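Local atomic coordinates of oligopeptide ABC transporter, periplasmic oligopeptide-binding protein, putative (Thermotoga maritima MSB8, PDB entry 5IPW), a protein that probably binds oligopeptides in the periplasm as the solute-binding component of an ABC-type peptide transporter. Residues A[324-336]-A[605-617]. Numbering follows the deposited sequence.
Sequences GGYRVLKWIAANG and FRNVPEFLVTDDV
Ile332 O takes two bonds from Thr614: the backbone N lies 2.8 Å away, nearly in line with the carbonyl, while OG1 reaches the same oxygen from above the carbonyl plane. With chi1 at 68°, OG1 of Thr614 sits between its own N and carbonyl carbon. Ile332 N answers with a 3.0 Å bond to Leu612 O. Next to this pairing the Trp331 indole lies buried, Leu612 CB over one face, 3.5 Å from the centroid of the five-membered ring, and Leu612 CD2 over the six-membered ring. At the indole edge Trp331 NE1 donates to Pro609 O (2.9 Å), and Val608 CG1 meets its CZ2. A leucine in place of Trp331 would probably leave Pro609 O without this donor and Leu612 without its flat platform. Toward the start of strand 326-333, Arg327 NH2 binds Phe605 O at 2.8 Å, in the guanidinium plane, and the Arg606 guanidinium stacks on one face, planes 10° apart, a pairing of like charges probably eased by the Glu54 salt bridge to Arg606 and by Phe605 O and Lys602 O, which accept from Arg327. This is a short parallel beta pairing, with 613-614 outermost beside 326-333 in a mixed four-stranded sheet of this family 5 solute-binding protein.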
loop_
_atom_site.group_PDB
_atom_site.type_symbol
_atom_site.label_atom_id
_atom_site.label_comp_id
_atom_site.label_asym_id
_atom_site.label_seq_id
_atom_site.Cartn_x
_atom_site.Cartn_y
_atom_site.Cartn_z
ATOM N N GLY A 324 -23.393 -12.454 16.666
ATOM C CA GLY A 324 -23.075 -12.700 15.261
ATOM C C GLY A 324 -22.197 -13.912 14.954
ATOM O O GLY A 324 -22.121 -14.337 13.805
ATOM N N GLY A 325 -21.527 -14.465 15.960
ATOM C CA GLY A 325 -20.672 -15.633 15.750
ATOM C C GLY A 325 -19.387 -15.325 14.993
ATOM O O GLY A 325 -18.941 -16.123 14.167
ATOM N N TYR A 326 -18.790 -14.172 15.285
ATOM C CA TYR A 326 -17.591 -13.725 14.599
ATOM C C TYR A 326 -16.672 -12.990 15.560
ATOM O O TYR A 326 -17.029 -12.740 16.701
ATOM C CB TYR A 326 -17.947 -12.815 13.411
ATOM C CG TYR A 326 -18.580 -11.489 13.790
ATOM C CD1 TYR A 326 -17.800 -10.407 14.163
ATOM C CD2 TYR A 326 -19.968 -11.325 13.769
ATOM C CE1 TYR A 326 -18.378 -9.200 14.510
ATOM C CE2 TYR A 326 -20.558 -10.118 14.109
ATOM C CZ TYR A 326 -19.767 -9.061 14.485
ATOM O OH TYR A 326 -20.352 -7.871 14.841
ATOM N N ARG A 327 -15.482 -12.648 15.081
ATOM C CA ARG A 327 -14.533 -11.870 15.864
ATOM C C ARG A 327 -14.108 -10.657 15.065
ATOM O O ARG A 327 -14.166 -10.666 13.837
ATOM C CB ARG A 327 -13.316 -12.719 16.262
ATOM C CG ARG A 327 -12.440 -13.197 15.115
ATOM C CD ARG A 327 -11.605 -14.398 15.547
ATOM N NE ARG A 327 -10.757 -14.939 14.484
ATOM C CZ ARG A 327 -11.205 -15.618 13.434
ATOM N NH1 ARG A 327 -12.506 -15.829 13.270
ATOM N NH2 ARG A 327 -10.348 -16.079 12.530
ATOM N N VAL A 328 -13.711 -9.609 15.776
ATOM C CA VAL A 328 -13.261 -8.376 15.159
ATOM C C VAL A 328 -11.745 -8.350 15.198
ATOM O O VAL A 328 -11.136 -8.417 16.270
ATOM C CB VAL A 328 -13.811 -7.138 15.893
ATOM C CG1 VAL A 328 -13.176 -5.863 15.360
ATOM C CG2 VAL A 328 -15.324 -7.064 15.744
ATOM N N LEU A 329 -11.142 -8.239 14.023
ATOM C CA LEU A 329 -9.697 -8.237 13.906
ATOM C C LEU A 329 -9.203 -6.799 13.961
ATOM O O LEU A 329 -9.648 -5.944 13.186
ATOM C CB LEU A 329 -9.267 -8.943 12.615
ATOM C CG LEU A 329 -9.750 -10.397 12.561
ATOM C CD1 LEU A 329 -9.715 -10.936 11.146
ATOM C CD2 LEU A 329 -8.927 -11.275 13.483
ATOM N N LYS A 330 -8.281 -6.548 14.890
ATOM C CA LYS A 330 -7.785 -5.204 15.165
ATOM C C LYS A 330 -6.674 -4.823 14.197
ATOM O O LYS A 330 -5.553 -4.522 14.610
ATOM C CB LYS A 330 -7.275 -5.098 16.617
ATOM C CG LYS A 330 -8.312 -4.637 17.628
ATOM C CD LYS A 330 -9.157 -5.779 18.163
ATOM C CE LYS A 330 -10.318 -5.257 19.002
ATOM N NZ LYS A 330 -11.284 -6.346 19.326
ATOM N N TRP A 331 -6.981 -4.829 12.907
ATOM C CA TRP A 331 -6.016 -4.375 11.907
ATOM C C TRP A 331 -5.970 -2.852 11.914
ATOM O O TRP A 331 -6.967 -2.196 12.216
ATOM C CB TRP A 331 -6.385 -4.873 10.508
ATOM C CG TRP A 331 -6.416 -6.363 10.360
ATOM C CD1 TRP A 331 -6.077 -7.301 11.297
ATOM C CD2 TRP A 331 -6.773 -7.086 9.188
ATOM N NE1 TRP A 331 -6.218 -8.559 10.777
ATOM C CE2 TRP A 331 -6.646 -8.451 9.483
ATOM C CE3 TRP A 331 -7.194 -6.710 7.915
ATOM C CZ2 TRP A 331 -6.934 -9.436 8.555
ATOM C CZ3 TRP A 331 -7.478 -7.694 6.997
ATOM C CH2 TRP A 331 -7.341 -9.038 7.318
ATOM N N ILE A 332 -4.815 -2.299 11.558
ATOM C CA ILE A 332 -4.607 -0.855 11.564
ATOM C C ILE A 332 -4.409 -0.294 10.154
ATOM O O ILE A 332 -4.015 -1.017 9.237
ATOM C CB ILE A 332 -3.405 -0.464 12.452
ATOM C CG1 ILE A 332 -2.088 -1.040 11.898
ATOM C CG2 ILE A 332 -3.647 -0.917 13.890
ATOM C CD1 ILE A 332 -0.840 -0.489 12.569
ATOM N N ALA A 333 -4.702 0.996 9.990
ATOM C CA ALA A 333 -4.372 1.720 8.768
ATOM C C ALA A 333 -2.906 2.088 8.841
ATOM O O ALA A 333 -2.317 2.090 9.921
ATOM C CB ALA A 333 -5.230 2.964 8.627
ATOM N N ALA A 334 -2.311 2.398 7.693
ATOM C CA ALA A 334 -0.874 2.642 7.618
ATOM C C ALA A 334 -0.561 4.134 7.603
ATOM O O ALA A 334 0.216 4.610 6.766
ATOM C CB ALA A 334 -0.295 1.963 6.386
ATOM N N ASN A 335 -1.156 4.874 8.533
ATOM C CA ASN A 335 -0.848 6.291 8.655
ATOM C C ASN A 335 -0.063 6.599 9.923
ATOM O O ASN A 335 -0.456 6.212 11.017
ATOM C CB ASN A 335 -2.102 7.166 8.527
ATOM C CG ASN A 335 -3.213 6.754 9.455
ATOM O OD1 ASN A 335 -2.976 6.274 10.562
ATOM N ND2 ASN A 335 -4.449 6.955 9.012
ATOM N N GLY A 336 1.065 7.285 9.753
ATOM C CA GLY A 336 1.906 7.690 10.871
ATOM C C GLY A 336 1.257 8.739 11.755
ATOM O O GLY A 336 1.684 8.956 12.890
ATOM N N PHE A 605 -13.979 -19.373 10.423
ATOM C CA PHE A 605 -13.228 -18.905 9.277
ATOM C C PHE A 605 -11.805 -18.614 9.741
ATOM O O PHE A 605 -11.572 -17.696 10.533
ATOM C CB PHE A 605 -13.871 -17.654 8.686
ATOM C CG PHE A 605 -13.393 -17.336 7.303
ATOM C CD1 PHE A 605 -12.231 -16.613 7.110
ATOM C CD2 PHE A 605 -14.095 -17.790 6.195
ATOM C CE1 PHE A 605 -11.783 -16.331 5.832
ATOM C CE2 PHE A 605 -13.660 -17.506 4.916
ATOM C CZ PHE A 605 -12.501 -16.773 4.734
ATOM N N ARG A 606 -10.856 -19.392 9.232
ATOM C CA ARG A 606 -9.552 -19.519 9.858
ATOM C C ARG A 606 -8.401 -19.124 8.957
ATOM O O ARG A 606 -8.607 -18.795 7.790
ATOM C CB ARG A 606 -9.391 -20.956 10.347
ATOM C CG ARG A 606 -10.227 -21.250 11.578
ATOM C CD ARG A 606 -9.645 -20.523 12.776
ATOM N NE ARG A 606 -10.657 -19.833 13.555
ATOM C CZ ARG A 606 -10.400 -19.037 14.593
ATOM N NH1 ARG A 606 -9.155 -18.807 14.991
ATOM N NH2 ARG A 606 -11.409 -18.463 15.243
ATOM N N ASN A 607 -7.190 -19.149 9.524
ATOM C CA ASN A 607 -5.952 -18.726 8.850
ATOM C C ASN A 607 -5.964 -17.239 8.498
ATOM O O ASN A 607 -5.282 -16.808 7.565
ATOM C CB ASN A 607 -5.651 -19.589 7.601
ATOM C CG ASN A 607 -4.960 -20.913 7.936
ATOM O OD1 ASN A 607 -4.458 -21.123 9.031
ATOM N ND2 ASN A 607 -4.929 -21.805 6.971
ATOM N N VAL A 608 -6.732 -16.459 9.258
ATOM C CA VAL A 608 -6.764 -15.006 9.102
ATOM C C VAL A 608 -5.895 -14.407 10.203
ATOM O O VAL A 608 -6.124 -14.691 11.374
ATOM C CB VAL A 608 -8.193 -14.433 9.231
ATOM C CG1 VAL A 608 -8.206 -12.953 8.900
ATOM C CG2 VAL A 608 -9.163 -15.164 8.306
ATOM N N PRO A 609 -4.899 -13.576 9.835
ATOM C CA PRO A 609 -3.993 -12.978 10.824
ATOM C C PRO A 609 -4.688 -12.073 11.831
ATOM O O PRO A 609 -5.528 -11.262 11.453
ATOM C CB PRO A 609 -3.019 -12.142 9.977
ATOM C CG PRO A 609 -3.168 -12.629 8.596
ATOM C CD PRO A 609 -4.545 -13.193 8.460
ATOM N N GLU A 610 -4.302 -12.199 13.093
ATOM C CA GLU A 610 -4.850 -11.384 14.167
ATOM C C GLU A 610 -4.535 -9.913 13.935
ATOM O O GLU A 610 -5.424 -9.061 13.969
ATOM C CB GLU A 610 -4.270 -11.838 15.506
ATOM C CG GLU A 610 -5.077 -11.404 16.714
ATOM C CD GLU A 610 -4.453 -11.830 18.037
ATOM O OE1 GLU A 610 -4.557 -11.058 19.013
ATOM O OE2 GLU A 610 -3.860 -12.928 18.111
ATOM N N PHE A 611 -3.261 -9.626 13.687
ATOM C CA PHE A 611 -2.790 -8.262 13.449
ATOM C C PHE A 611 -2.345 -8.114 11.999
ATOM O O PHE A 611 -1.873 -9.068 11.380
ATOM C CB PHE A 611 -1.625 -7.927 14.388
ATOM C CG PHE A 611 -1.922 -8.184 15.843
ATOM C CD1 PHE A 611 -2.670 -7.276 16.590
ATOM C CD2 PHE A 611 -1.460 -9.341 16.466
ATOM C CE1 PHE A 611 -2.944 -7.514 17.929
ATOM C CE2 PHE A 611 -1.731 -9.584 17.804
ATOM C CZ PHE A 611 -2.477 -8.669 18.535
ATOM N N LEU A 612 -2.499 -6.908 11.472
ATOM C CA LEU A 612 -2.123 -6.606 10.102
ATOM C C LEU A 612 -2.127 -5.098 9.907
ATOM O O LEU A 612 -2.929 -4.385 10.507
ATOM C CB LEU A 612 -3.107 -7.244 9.118
ATOM C CG LEU A 612 -2.664 -7.373 7.659
ATOM C CD1 LEU A 612 -1.723 -8.547 7.494
ATOM C CD2 LEU A 612 -3.867 -7.563 6.751
ATOM N N VAL A 613 -1.229 -4.614 9.057
ATOM C CA VAL A 613 -1.253 -3.208 8.650
ATOM C C VAL A 613 -1.840 -3.180 7.242
ATOM O O VAL A 613 -1.522 -4.026 6.407
ATOM C CB VAL A 613 0.129 -2.483 8.810
ATOM C CG1 VAL A 613 1.210 -3.413 9.349
ATOM C CG2 VAL A 613 0.592 -1.791 7.534
ATOM N N THR A 614 -2.724 -2.219 7.004
ATOM C CA THR A 614 -3.503 -2.181 5.779
ATOM C C THR A 614 -3.161 -0.945 4.970
ATOM O O THR A 614 -3.079 0.149 5.520
ATOM C CB THR A 614 -5.005 -2.172 6.093
ATOM O OG1 THR A 614 -5.356 -0.937 6.724
ATOM C CG2 THR A 614 -5.354 -3.318 7.013
ATOM N N ASP A 615 -2.977 -1.133 3.666
ATOM C CA ASP A 615 -2.569 -0.069 2.747
ATOM C C ASP A 615 -2.784 -0.580 1.317
ATOM O O ASP A 615 -2.761 -1.787 1.086
ATOM C CB ASP A 615 -1.088 0.292 2.979
ATOM C CG ASP A 615 -0.757 1.757 2.641
ATOM O OD1 ASP A 615 -1.667 2.520 2.243
ATOM O OD2 ASP A 615 0.431 2.143 2.781
ATOM N N ASP A 616 -3.001 0.323 0.363
ATOM C CA ASP A 616 -3.210 -0.087 -1.036
ATOM C C ASP A 616 -1.927 -0.674 -1.643
ATOM O O ASP A 616 -1.983 -1.605 -2.441
ATOM C CB ASP A 616 -3.736 1.080 -1.888
ATOM C CG ASP A 616 -3.862 0.722 -3.375
ATOM O OD1 ASP A 616 -2.854 0.833 -4.112
ATOM O OD2 ASP A 616 -4.970 0.342 -3.814
ATOM N N VAL A 617 -0.783 -0.130 -1.254
ATOM C CA VAL A 617 0.518 -0.638 -1.693
ATOM C C VAL A 617 0.748 -2.107 -1.330
ATOM O O VAL A 617 1.415 -2.829 -2.069
ATOM C CB VAL A 617 1.677 0.236 -1.149
ATOM C CG1 VAL A 617 1.607 0.378 0.369
ATOM C CG2 VAL A 617 3.033 -0.314 -1.570
HETATM O O HOH W 1 -7.539 -16.834 11.773
HETATM O O HOH W 2 -7.152 -8.698 16.367
HETATM O O HOH W 3 -2.776 -5.040 13.754
#